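Local coordinates for protein fructose-bisphosphate aldolase (Slackia heliotrinireducens, PDB 4MOZ) that belongs to the DeoC/LacD family of aldolases and folds as a closed eight-stranded parallel barrel of the TIM type, at residues 47-52 / 106-111. Residues are numbered along the deposited sequence; the frame is centred on the assembly and turned at random.
Sequences EHLNGD and KTNLVK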
ATOM      1  N   GLU C  47      10.254  15.312  17.095  1.00 23.21           N
ATOM      2  CA  GLU C  47       9.873  14.419  18.198  1.00 25.26           C
ATOM      3  C   GLU C  47       9.114  15.104  19.341  1.00 26.21           C
ATOM      4  O   GLU C  47       8.070  14.615  19.774  1.00 25.51           O
ATOM      5  CB  GLU C  47      11.093  13.668  18.746  1.00 26.58           C
ATOM      6  CG  GLU C  47      11.773  12.745  17.745  1.00 27.44           C
ATOM      7  CD  GLU C  47      10.874  11.626  17.249  1.00 29.48           C
ATOM      8  OE1 GLU C  47      10.143  11.029  18.072  1.00 30.63           O
ATOM      9  OE2 GLU C  47      10.907  11.337  16.033  1.00 29.33           O
ATOM     10  N   HIS C  48       9.640  16.224  19.830  1.00 26.70           N
ATOM     11  CA  HIS C  48       9.014  16.927  20.947  1.00 29.54           C
ATOM     12  C   HIS C  48       8.576  18.309  20.557  1.00 29.19           C
ATOM     13  O   HIS C  48       8.298  19.148  21.417  1.00 29.70           O
ATOM     14  CB  HIS C  48       9.954  16.974  22.150  1.00 31.11           C
ATOM     15  CG  HIS C  48      10.396  15.613  22.628  1.00 35.17           C
ATOM     16  ND1 HIS C  48      11.688  15.302  22.830  1.00 38.08           N
ATOM     17  CD2 HIS C  48       9.665  14.463  22.917  1.00 34.88           C
ATOM     18  CE1 HIS C  48      11.781  14.024  23.239  1.00 37.96           C
ATOM     19  NE2 HIS C  48      10.543  13.511  23.291  1.00 34.94           N
ATOM     20  N   LEU C  49       8.503  18.547  19.249  1.00 27.78           N
ATOM     21  CA  LEU C  49       8.157  19.857  18.697  1.00 29.46           C
ATOM     22  C   LEU C  49       9.132  20.933  19.176  1.00 30.15           C
ATOM     23  O   LEU C  49      10.346  20.750  19.060  1.00 35.11           O
ATOM     24  CB  LEU C  49       6.687  20.214  18.976  1.00 28.99           C
ATOM     25  CG  LEU C  49       5.646  19.358  18.241  1.00 30.61           C
ATOM     26  CD1 LEU C  49       4.232  19.781  18.608  1.00 31.09           C
ATOM     27  CD2 LEU C  49       5.842  19.406  16.729  1.00 29.43           C
ATOM     28  N   ASN C  50       8.624  22.038  19.710  1.00 27.27           N
ATOM     29  CA  ASN C  50       9.498  23.101  20.193  1.00 30.00           C
ATOM     30  C   ASN C  50       9.760  22.999  21.698  1.00 31.73           C
ATOM     31  O   ASN C  50      10.385  23.881  22.289  1.00 33.66           O
ATOM     32  CB  ASN C  50       8.934  24.481  19.823  1.00 30.82           C
ATOM     33  CG  ASN C  50      10.021  25.525  19.626  1.00 29.62           C
ATOM     34  OD1 ASN C  50      11.088  25.232  19.081  1.00 28.43           O
ATOM     35  ND2 ASN C  50       9.756  26.757  20.067  1.00 26.74           N
ATOM     36  N   GLY C  51       9.289  21.910  22.304  1.00 32.43           N
ATOM     37  CA  GLY C  51       9.435  21.672  23.744  1.00 34.98           C
ATOM     38  C   GLY C  51      10.864  21.616  24.270  1.00 33.45           C
ATOM     39  O   GLY C  51      11.131  22.050  25.389  1.00 33.88           O
ATOM     40  N   ASP C  52      11.783  21.082  23.470  1.00 32.69           N
ATOM     41  CA  ASP C  52      13.182  20.987  23.881  1.00 33.00           C
ATOM     42  C   ASP C  52      14.028  22.203  23.498  1.00 33.47           C
ATOM     43  O   ASP C  52      15.217  22.251  23.823  1.00 34.19           O
ATOM     44  CB  ASP C  52      13.829  19.721  23.307  1.00 32.78           C
ATOM     45  CG  ASP C  52      13.155  18.448  23.783  1.00 33.92           C
ATOM     46  OD1 ASP C  52      12.587  18.436  24.899  1.00 31.86           O
ATOM     47  OD2 ASP C  52      13.203  17.451  23.032  1.00 37.35           O
ATOM     48  N   LYS C 106       8.286  11.388  14.165  1.00 24.87           N
ATOM     49  CA  LYS C 106       6.881  11.637  14.482  1.00 23.86           C
ATOM     50  C   LYS C 106       6.816  12.733  15.538  1.00 23.67           C
ATOM     51  O   LYS C 106       7.833  13.047  16.159  1.00 23.85           O
ATOM     52  CB  LYS C 106       6.200  10.359  14.987  1.00 23.32           C
ATOM     53  CG  LYS C 106       6.686   9.869  16.342  1.00 24.35           C
ATOM     54  CD  LYS C 106       5.678   8.919  16.974  1.00 27.31           C
ATOM     55  CE  LYS C 106       6.024   8.618  18.424  1.00 27.16           C
ATOM     56  NZ  LYS C 106       5.675   9.743  19.337  1.00 28.34           N
ATOM     57  N   THR C 107       5.637  13.319  15.737  1.00 23.80           N
ATOM     58  CA  THR C 107       5.448  14.270  16.840  1.00 23.67           C
ATOM     59  C   THR C 107       4.966  13.530  18.090  1.00 24.26           C
ATOM     60  O   THR C 107       4.579  12.362  18.013  1.00 24.72           O
ATOM     61  CB  THR C 107       4.469  15.415  16.490  1.00 23.33           C
ATOM     62  OG1 THR C 107       3.116  14.938  16.532  1.00 24.09           O
ATOM     63  CG2 THR C 107       4.783  16.007  15.112  1.00 22.24           C
ATOM     64  N   ASN C 108       5.007  14.213  19.232  1.00 24.14           N
ATOM     65  CA  ASN C 108       4.533  13.653  20.496  1.00 25.30           C
ATOM     66  C   ASN C 108       3.114  14.108  20.851  1.00 24.99           C
ATOM     67  O   ASN C 108       2.711  14.044  22.013  1.00 26.88           O
ATOM     68  CB  ASN C 108       5.504  13.992  21.640  1.00 24.73           C
ATOM     69  CG  ASN C 108       5.637  15.491  21.884  1.00 26.05           C
ATOM     70  OD1 ASN C 108       5.342  16.313  21.013  1.00 29.08           O
ATOM     71  ND2 ASN C 108       6.103  15.853  23.075  1.00 26.61           N
ATOM     72  N   LEU C 109       2.364  14.569  19.851  1.00 23.82           N
ATOM     73  CA  LEU C 109       1.002  15.067  20.079  1.00 24.40           C
ATOM     74  C   LEU C 109       0.017  13.947  20.401  1.00 23.05           C
ATOM     75  O   LEU C 109      -0.846  14.105  21.264  1.00 22.70           O
ATOM     76  CB  LEU C 109       0.512  15.899  18.890  1.00 24.43           C
ATOM     77  CG  LEU C 109       1.169  17.276  18.716  1.00 23.97           C
ATOM     78  CD1 LEU C 109       0.963  17.801  17.304  1.00 22.83           C
ATOM     79  CD2 LEU C 109       0.654  18.274  19.743  1.00 23.94           C
ATOM     80  N   VAL C 110       0.149  12.820  19.707  1.00 22.44           N
ATOM     81  CA  VAL C 110      -0.695  11.669  19.972  1.00 23.33           C
ATOM     82  C   VAL C 110      -0.002  10.842  21.045  1.00 23.75           C
ATOM     83  O   VAL C 110       1.078  10.301  20.813  1.00 26.63           O
ATOM     84  CB  VAL C 110      -0.941  10.817  18.697  1.00 24.43           C
ATOM     85  CG1 VAL C 110      -1.767   9.574  19.019  1.00 23.01           C
ATOM     86  CG2 VAL C 110      -1.627  11.642  17.618  1.00 21.75           C
ATOM     87  N   LYS C 111      -0.614  10.762  22.222  1.00 22.67           N
ATOM     88  CA  LYS C 111      -0.056   9.974  23.321  1.00 23.87           C
ATOM     89  C   LYS C 111      -0.410   8.500  23.159  1.00 23.90           C
ATOM     90  O   LYS C 111      -1.403   8.166  22.520  1.00 24.81           O
ATOM     91  CB  LYS C 111      -0.546  10.491  24.681  1.00 25.37           C
ATOM     92  CG  LYS C 111      -0.391  11.994  24.895  1.00 27.17           C
ATOM     93  CD  LYS C 111       1.060  12.449  24.810  1.00 28.84           C
ATOM     94  CE  LYS C 111       1.166  13.955  25.007  1.00 31.97           C
ATOM     95  NZ  LYS C 111       2.568  14.434  24.867  1.00 35.74           N
TER
HETATM   96  O   HOH W   1       7.795  11.845  19.446  1.00 25.43           O
HETATM   97  O   HOH W   2       6.622  18.772  23.582  1.00 35.01           O
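Glu-47 and Thr-107 bring their backbones together, CA to CA 4.6 Å, where the short helix 44-47 ends and a type II' beta turn begins (His-48 to Gly-51, closed by Gly-51 N to His-48 O). Glu-47 CA also makes a C-H...O contact with Lys-106 O at 3.2 Å. From its helix the Glu-47 side chain starts away from the other loop, but a bend at chi2 (-62°) helps bring its carboxylate back, and Glu-47 OE2 accepts a hydrogen bond from Lys-106 N at 3.2 Å, with the donor above the carboxylate plane. OE1 is tied indirectly: one water donates to it and to Glu-47 O and accepts from Lys-106 NZ, which also bonds Thr-107 O. The Asn-108 amide lies against the chain at His-48: Asn-108 ND2 sits 3.8 Å from His-48 CD2, at the edge of the ring, with the two planes 65° apart; a second water joins that ND2 to His-48 O. Across the ring, His-48 ND1 donates a hydrogen bond to Asp-52 OD2 at 2.6 Å. Leu-49 forks over the apolar part, CD2 on Thr-107 CG2 (3.9 Å) and CD1 on Leu-109 CG (4.0 Å). Thr-107 OG1 bonds Glu-152 of the second subunit, whose Gly-196 packs on Leu-49. The contact thus joins the end of helix 44-47 and the loop after it, beyond strand 37-41, to the loop after strand 99-102, beside helix 271-274, where Arg-271 pairs with Asp-52.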